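Local coordinates for protein ribosome-binding factor A (Thermus thermophilus, PDB 2DYJ) that assists the late maturation of the 30S ribosomal subunit by binding free 30S particles and is required for efficient processing of 16S rRNA, at residues Gln11-Leu16 with Leu31-Val36. Numbering follows the deposited sequence.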
loop_
_atom_site.group_PDB
_atom_site.type_symbol
_atom_site.label_atom_id
_atom_site.label_comp_id
_atom_site.label_asym_id
_atom_site.label_seq_id
_atom_site.Cartn_x
_atom_site.Cartn_y
_atom_site.Cartn_z
ATOM N N GLN A 11 -10.996 2.761 1.733
ATOM C CA GLN A 11 -10.475 3.123 3.044
ATOM C C GLN A 11 -8.994 2.743 3.169
ATOM O O GLN A 11 -8.187 3.513 3.691
ATOM C CB GLN A 11 -11.258 2.424 4.167
ATOM C CG GLN A 11 -12.736 2.780 4.253
ATOM C CD GLN A 11 -13.427 2.145 5.462
ATOM O OE1 GLN A 11 -14.600 2.414 5.737
ATOM N NE2 GLN A 11 -12.698 1.300 6.187
ATOM N N LEU A 12 -8.649 1.541 2.716
ATOM C CA LEU A 12 -7.270 1.066 2.780
ATOM C C LEU A 12 -6.340 1.924 1.924
ATOM O O LEU A 12 -5.204 2.193 2.312
ATOM C CB LEU A 12 -7.185 -0.408 2.328
ATOM C CG LEU A 12 -7.773 -1.455 3.287
ATOM C CD1 LEU A 12 -7.881 -2.833 2.601
ATOM C CD2 LEU A 12 -6.893 -1.556 4.508
ATOM N N LYS A 13 -6.816 2.333 0.750
ATOM C CA LYS A 13 -6.024 3.157 -0.160
ATOM C C LYS A 13 -5.697 4.515 0.454
ATOM O O LYS A 13 -4.542 4.969 0.429
ATOM C CB LYS A 13 -6.774 3.374 -1.469
ATOM C CG LYS A 13 -6.063 4.308 -2.446
ATOM C CD LYS A 13 -6.813 4.366 -3.766
ATOM C CE LYS A 13 -6.944 5.791 -4.280
ATOM N NZ LYS A 13 -5.630 6.387 -4.628
ATOM N N ARG A 14 -6.714 5.176 0.996
ATOM C CA ARG A 14 -6.478 6.477 1.593
ATOM C C ARG A 14 -5.591 6.310 2.826
ATOM O O ARG A 14 -4.691 7.113 3.062
ATOM C CB ARG A 14 -7.808 7.152 1.955
ATOM C CG ARG A 14 -7.630 8.515 2.603
ATOM C CD ARG A 14 -8.954 9.260 2.772
ATOM N NE ARG A 14 -8.859 10.634 2.273
ATOM C CZ ARG A 14 -8.968 10.978 0.991
ATOM N NH1 ARG A 14 -9.188 10.053 0.065
ATOM N NH2 ARG A 14 -8.841 12.246 0.629
ATOM N N ALA A 15 -5.805 5.241 3.586
ATOM C CA ALA A 15 -5.003 5.002 4.789
ATOM C C ALA A 15 -3.531 4.730 4.482
ATOM O O ALA A 15 -2.626 5.277 5.122
ATOM C CB ALA A 15 -5.596 3.829 5.594
ATOM N N LEU A 16 -3.293 3.877 3.499
ATOM C CA LEU A 16 -1.933 3.515 3.125
ATOM C C LEU A 16 -1.207 4.687 2.460
ATOM O O LEU A 16 -0.014 4.890 2.670
ATOM C CB LEU A 16 -1.977 2.289 2.202
ATOM C CG LEU A 16 -0.732 1.402 2.133
ATOM C CD1 LEU A 16 -0.226 1.088 3.530
ATOM C CD2 LEU A 16 -1.077 0.121 1.387
ATOM N N LEU A 31 6.197 9.713 -4.212
ATOM C CA LEU A 31 5.473 8.515 -4.634
ATOM C C LEU A 31 3.999 8.657 -4.292
ATOM O O LEU A 31 3.651 9.190 -3.230
ATOM C CB LEU A 31 6.007 7.269 -3.920
ATOM C CG LEU A 31 5.249 5.981 -4.260
ATOM C CD1 LEU A 31 6.243 4.855 -4.467
ATOM C CD2 LEU A 31 4.232 5.641 -3.170
ATOM N N THR A 32 3.137 8.166 -5.180
ATOM C CA THR A 32 1.699 8.191 -4.936
ATOM C C THR A 32 1.076 6.810 -5.132
ATOM O O THR A 32 1.576 5.971 -5.891
ATOM C CB THR A 32 0.963 9.189 -5.856
ATOM O OG1 THR A 32 1.204 8.842 -7.223
ATOM C CG2 THR A 32 1.427 10.618 -5.583
ATOM N N VAL A 33 -0.025 6.572 -4.441
ATOM C CA VAL A 33 -0.723 5.308 -4.560
ATOM C C VAL A 33 -1.845 5.490 -5.576
ATOM O O VAL A 33 -2.740 6.305 -5.384
ATOM C CB VAL A 33 -1.298 4.890 -3.206
ATOM C CG1 VAL A 33 -2.098 3.603 -3.362
ATOM C CG2 VAL A 33 -0.154 4.704 -2.205
ATOM N N GLU A 34 -1.793 4.738 -6.664
ATOM C CA GLU A 34 -2.810 4.884 -7.699
ATOM C C GLU A 34 -4.042 4.033 -7.435
ATOM O O GLU A 34 -5.157 4.407 -7.808
ATOM C CB GLU A 34 -2.247 4.515 -9.075
ATOM C CG GLU A 34 -3.318 4.556 -10.173
ATOM C CD GLU A 34 -3.120 3.493 -11.232
ATOM O OE1 GLU A 34 -4.067 3.246 -12.011
ATOM O OE2 GLU A 34 -2.021 2.905 -11.286
ATOM N N ALA A 35 -3.856 2.886 -6.799
ATOM C CA ALA A 35 -5.001 2.022 -6.541
ATOM C C ALA A 35 -4.583 0.841 -5.686
ATOM O O ALA A 35 -3.399 0.609 -5.491
ATOM C CB ALA A 35 -5.560 1.527 -7.872
ATOM N N VAL A 36 -5.565 0.126 -5.152
ATOM C CA VAL A 36 -5.311 -1.081 -4.369
ATOM C C VAL A 36 -6.403 -2.054 -4.751
ATOM O O VAL A 36 -7.489 -1.648 -5.177
ATOM C CB VAL A 36 -5.351 -0.836 -2.833
ATOM C CG1 VAL A 36 -4.373 0.280 -2.469
ATOM C CG2 VAL A 36 -6.774 -0.488 -2.368
#
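K13 meets V33, A35 and V36 along most of its length, and this one lysine carries the contact. Its CG lies anti to the backbone N (chi1 176°) and CD continues the extended course. This sends the chain off the helix and slantwise over the strand. The methylenes touch different parts of the strand in turn. K13 CB packs against both methyls of V36, with V36 CG2 at 4.0 Å. K13 CG meets one methyl of V33, CG1, at 4.1 Å. K13 CD rests near the backbone of A35, 4.1 Å from its CA. The chain then bends at chi3 (135°) and again at chi4, which turns the ammonium group back to the strand backbone. There K13 NZ lies 3.0 Å from V33 O. E34 O is farther off, and the charge would probably be eased by these carbonyls.

V33 and V36 both direct their side chains at the helix. The lysine chain runs past the V33 side chain, the two heading opposite ways. V36 CG1 also reaches the K13 backbone, 4.0 Å from K13 CA. Between the two valines, E34 and A35 both pair with Y48 of strand 44-50, a classic beta bulge. Their side chains start away from the helix, and E34 OE1 is hydrogen-bonded to S93 OG.

This is a surface contact at one edge of the KH-type fold of this RNA-binding protein. Segments 11-16 and 32-36 run roughly antiparallel, their directions 148° apart and their axes 8.0 Å apart at closest. They belong to helix 5-21 and to strand 32-38, an outermost strand of the three-stranded sheet. V33 also packs on A17 and I20 of that helix, and V36 on L45 of the central strand 44-50. Deeper in, L12 packs on L45 and L16 on V47, while helix 66-74 meets A15 and L16 through L73.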